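Local coordinates for transcription regulator AsnC/Lrp ligand binding domain-containing protein (Sulfolobus tokodaii, PDB 2ZBC) that is a stand-alone RAM module of the Lrp/AsnC family that binds isoleucine and probably serves as an amino-acid-sensing partner in transcriptional regulation, at residues V6-D11 with I40-E45. Residues are numbered along the deposited sequence; the frame is centred on the assembly and turned at random.
Sequences VLINTD and IVVKVE
The flat groups joining strands 3-10 and 40-45 are peptide planes, with Val6, Ile8, Ile40, Val42 and Val44 on one face of the sheet, and Leu7 and Val41 on the other. At their edges, Val6 and Val42 exchange two backbone hydrogen bonds, and Ile8 and Ile40 two more. All four donors lie in the carbonyl planes, and the shortest bond, Ile8 N to Ile40 O, is 2.7 Å and nearly straight at 167°. Between these antiparallel hydrogen-bonded pairs sits the non-hydrogen-bonded pair Leu7-Val41.

On the first face, Val42 chi1 of -72° sets CG2 in the crowded position between backbone N and carbonyl carbon, 3.5 Å from Val6 CB. The side chains of Val6 and Val44 cross obliquely, CG2 to CG2 at 3.9 Å. Ile8 and Ile40 run side by side, their CB atoms 4.0 Å apart, and helix 15-22 covers them through Leu22 and Val18. The Thr10 and Ile40 side chains cross at about a right angle, with Thr10 CG2 4.1 Å from Ile40 CD1, while Thr10 OG1 donates to Asp11 O from above the carbonyl plane. An alanine in place of Thr10 would probably loosen the end of the strand, since both that methyl contact and the hydroxyl bond would go. Opposite, Leu7 CD2 reaches Val41 CG2 at 3.8 Å.

This is the pairing of the two central strands in the ferredoxin-like alpha-beta sandwich of RAM domains: buried backbone polarity is paid for within the sheet, leaving one face of branched aliphatic side chains for the helices, while Leu7 and Val41 on the other side pack against Leu7 and Met72 of a second subunit.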
ATOM      1  N   VAL A   6      15.495  -9.061   1.105  1.00 12.48           N
ATOM      2  CA  VAL A   6      14.662  -8.901  -0.059  1.00 13.13           C
ATOM      3  C   VAL A   6      13.332  -9.611   0.164  1.00 14.36           C
ATOM      4  O   VAL A   6      13.306 -10.789   0.504  1.00 16.34           O
ATOM      5  CB  VAL A   6      15.336  -9.472  -1.317  1.00 12.82           C
ATOM      6  CG1 VAL A   6      14.514  -9.200  -2.529  1.00 11.34           C
ATOM      7  CG2 VAL A   6      16.747  -8.841  -1.512  1.00 13.71           C
ATOM      8  N   LEU A   7      12.249  -8.875   0.000  1.00 14.56           N
ATOM      9  CA  LEU A   7      10.902  -9.425   0.133  1.00 13.72           C
ATOM     10  C   LEU A   7      10.408  -9.791  -1.292  1.00 13.34           C
ATOM     11  O   LEU A   7      10.392  -8.941  -2.207  1.00 13.39           O
ATOM     12  CB  LEU A   7       9.953  -8.411   0.776  1.00 15.09           C
ATOM     13  CG  LEU A   7      10.466  -7.827   2.111  1.00 15.39           C
ATOM     14  CD1 LEU A   7       9.628  -6.703   2.604  1.00 16.09           C
ATOM     15  CD2 LEU A   7      10.563  -8.955   3.123  1.00 15.98           C
ATOM     16  N   ILE A   8      10.055 -11.044  -1.503  1.00 13.05           N
ATOM     17  CA  ILE A   8       9.740 -11.501  -2.860  1.00 13.00           C
ATOM     18  C   ILE A   8       8.263 -11.837  -2.914  1.00 13.13           C
ATOM     19  O   ILE A   8       7.762 -12.479  -1.996  1.00 12.46           O
ATOM     20  CB  ILE A   8      10.575 -12.721  -3.164  1.00 12.55           C
ATOM     21  CG1 ILE A   8      12.078 -12.367  -3.165  1.00 13.07           C
ATOM     22  CG2 ILE A   8      10.264 -13.245  -4.530  1.00 14.39           C
ATOM     23  CD1 ILE A   8      12.932 -13.594  -3.294  1.00 11.65           C
ATOM     24  N   ASN A   9       7.585 -11.461  -3.999  1.00 13.00           N
ATOM     25  CA  ASN A   9       6.254 -11.969  -4.305  1.00 12.62           C
ATOM     26  C   ASN A   9       6.424 -12.803  -5.511  1.00 12.64           C
ATOM     27  O   ASN A   9       7.086 -12.378  -6.490  1.00 12.79           O
ATOM     28  CB  ASN A   9       5.188 -10.880  -4.580  1.00 13.64           C
ATOM     29  CG  ASN A   9       4.623 -10.288  -3.271  1.00 16.65           C
ATOM     30  OD1 ASN A   9       3.519 -10.680  -2.744  1.00 18.57           O
ATOM     31  ND2 ASN A   9       5.354  -9.326  -2.757  1.00 16.35           N
ATOM     32  N   THR A  10       5.765 -13.961  -5.505  1.00 11.56           N
ATOM     33  CA  THR A  10       5.828 -14.878  -6.661  1.00 12.48           C
ATOM     34  C   THR A  10       4.485 -14.871  -7.409  1.00 14.26           C
ATOM     35  O   THR A  10       3.514 -14.339  -6.903  1.00 12.54           O
ATOM     36  CB  THR A  10       6.102 -16.322  -6.225  1.00 12.59           C
ATOM     37  OG1 THR A  10       5.047 -16.830  -5.398  1.00 12.36           O
ATOM     38  CG2 THR A  10       7.337 -16.397  -5.356  1.00 14.79           C
ATOM     39  N   ASP A  11       4.468 -15.445  -8.626  1.00 16.11           N
ATOM     40  CA  ASP A  11       3.214 -15.811  -9.283  1.00 19.86           C
ATOM     41  C   ASP A  11       2.443 -16.688  -8.301  1.00 20.87           C
ATOM     42  O   ASP A  11       3.040 -17.400  -7.431  1.00 20.30           O
ATOM     43  CB  ASP A  11       3.450 -16.593 -10.557  1.00 21.39           C
ATOM     44  CG  ASP A  11       4.026 -15.741 -11.641  1.00 26.78           C
ATOM     45  OD1 ASP A  11       3.981 -14.486 -11.550  1.00 29.94           O
ATOM     46  OD2 ASP A  11       4.528 -16.294 -12.625  1.00 30.20           O
ATOM     47  N   ILE A  40       8.120 -14.616   0.091  1.00 10.24           N
ATOM     48  CA  ILE A  40       9.423 -15.115   0.545  1.00 10.95           C
ATOM     49  C   ILE A  40      10.311 -13.976   1.037  1.00 12.91           C
ATOM     50  O   ILE A  40      10.273 -12.854   0.496  1.00 13.48           O
ATOM     51  CB  ILE A  40      10.154 -15.757  -0.640  1.00 12.28           C
ATOM     52  CG1 ILE A  40       9.382 -16.943  -1.231  1.00 11.63           C
ATOM     53  CG2 ILE A  40      11.572 -16.138  -0.314  1.00 14.41           C
ATOM     54  CD1 ILE A  40      10.007 -17.559  -2.450  1.00 14.82           C
ATOM     55  N   VAL A  41      11.117 -14.277   2.064  1.00 13.32           N
ATOM     56  CA  VAL A  41      12.035 -13.293   2.679  1.00 14.35           C
ATOM     57  C   VAL A  41      13.388 -13.921   2.489  1.00 14.29           C
ATOM     58  O   VAL A  41      13.575 -15.049   2.849  1.00 16.65           O
ATOM     59  CB  VAL A  41      11.769 -13.049   4.172  1.00 13.90           C
ATOM     60  CG1 VAL A  41      12.891 -12.172   4.748  1.00 15.28           C
ATOM     61  CG2 VAL A  41      10.430 -12.523   4.437  1.00 13.33           C
ATOM     62  N   VAL A  42      14.314 -13.225   1.863  1.00 15.60           N
ATOM     63  CA  VAL A  42      15.684 -13.710   1.783  1.00 16.86           C
ATOM     64  C   VAL A  42      16.628 -12.709   2.418  1.00 15.15           C
ATOM     65  O   VAL A  42      16.391 -11.494   2.353  1.00 15.67           O
ATOM     66  CB  VAL A  42      16.169 -13.964   0.328  1.00 19.14           C
ATOM     67  CG1 VAL A  42      15.510 -15.199  -0.281  1.00 25.04           C
ATOM     68  CG2 VAL A  42      15.985 -12.838  -0.521  1.00 20.62           C
ATOM     69  N   LYS A  43      17.654 -13.201   3.075  1.00 14.02           N
ATOM     70  CA  LYS A  43      18.815 -12.350   3.403  1.00 15.20           C
ATOM     71  C   LYS A  43      19.878 -12.555   2.350  1.00 14.57           C
ATOM     72  O   LYS A  43      20.235 -13.680   2.012  1.00 15.58           O
ATOM     73  CB  LYS A  43      19.327 -12.673   4.793  1.00 13.96           C
ATOM     74  CG  LYS A  43      20.298 -11.585   5.332  1.00 17.49           C
ATOM     75  CD  LYS A  43      20.299 -11.684   6.866  1.00 23.19           C
ATOM     76  CE  LYS A  43      21.655 -11.624   7.442  1.00 27.21           C
ATOM     77  NZ  LYS A  43      22.365 -10.450   7.060  1.00 29.40           N
ATOM     78  N   VAL A  44      20.388 -11.476   1.787  1.00 15.07           N
ATOM     79  CA  VAL A  44      21.371 -11.565   0.744  1.00 15.77           C
ATOM     80  C   VAL A  44      22.623 -10.933   1.283  1.00 17.72           C
ATOM     81  O   VAL A  44      22.554  -9.898   1.848  1.00 15.72           O
ATOM     82  CB  VAL A  44      20.948 -10.793  -0.490  1.00 16.31           C
ATOM     83  CG1 VAL A  44      22.076 -10.732  -1.491  1.00 15.98           C
ATOM     84  CG2 VAL A  44      19.711 -11.402  -1.073  1.00 15.81           C
ATOM     85  N   GLU A  45      23.735 -11.627   1.187  1.00 17.87           N
ATOM     86  CA  GLU A  45      25.054 -11.052   1.488  1.00 19.52           C
ATOM     87  C   GLU A  45      25.892 -11.150   0.228  1.00 18.91           C
ATOM     88  O   GLU A  45      26.052 -12.247  -0.342  1.00 19.48           O
ATOM     89  CB  GLU A  45      25.693 -11.850   2.645  1.00 21.88           C
ATOM     90  CG  GLU A  45      27.123 -11.426   3.070  1.00 28.23           C
ATOM     91  CD  GLU A  45      27.226 -10.047   3.727  1.00 33.63           C
ATOM     92  OE1 GLU A  45      26.226  -9.615   4.406  1.00 34.84           O
ATOM     93  OE2 GLU A  45      28.319  -9.396   3.523  1.00 35.72           O
TER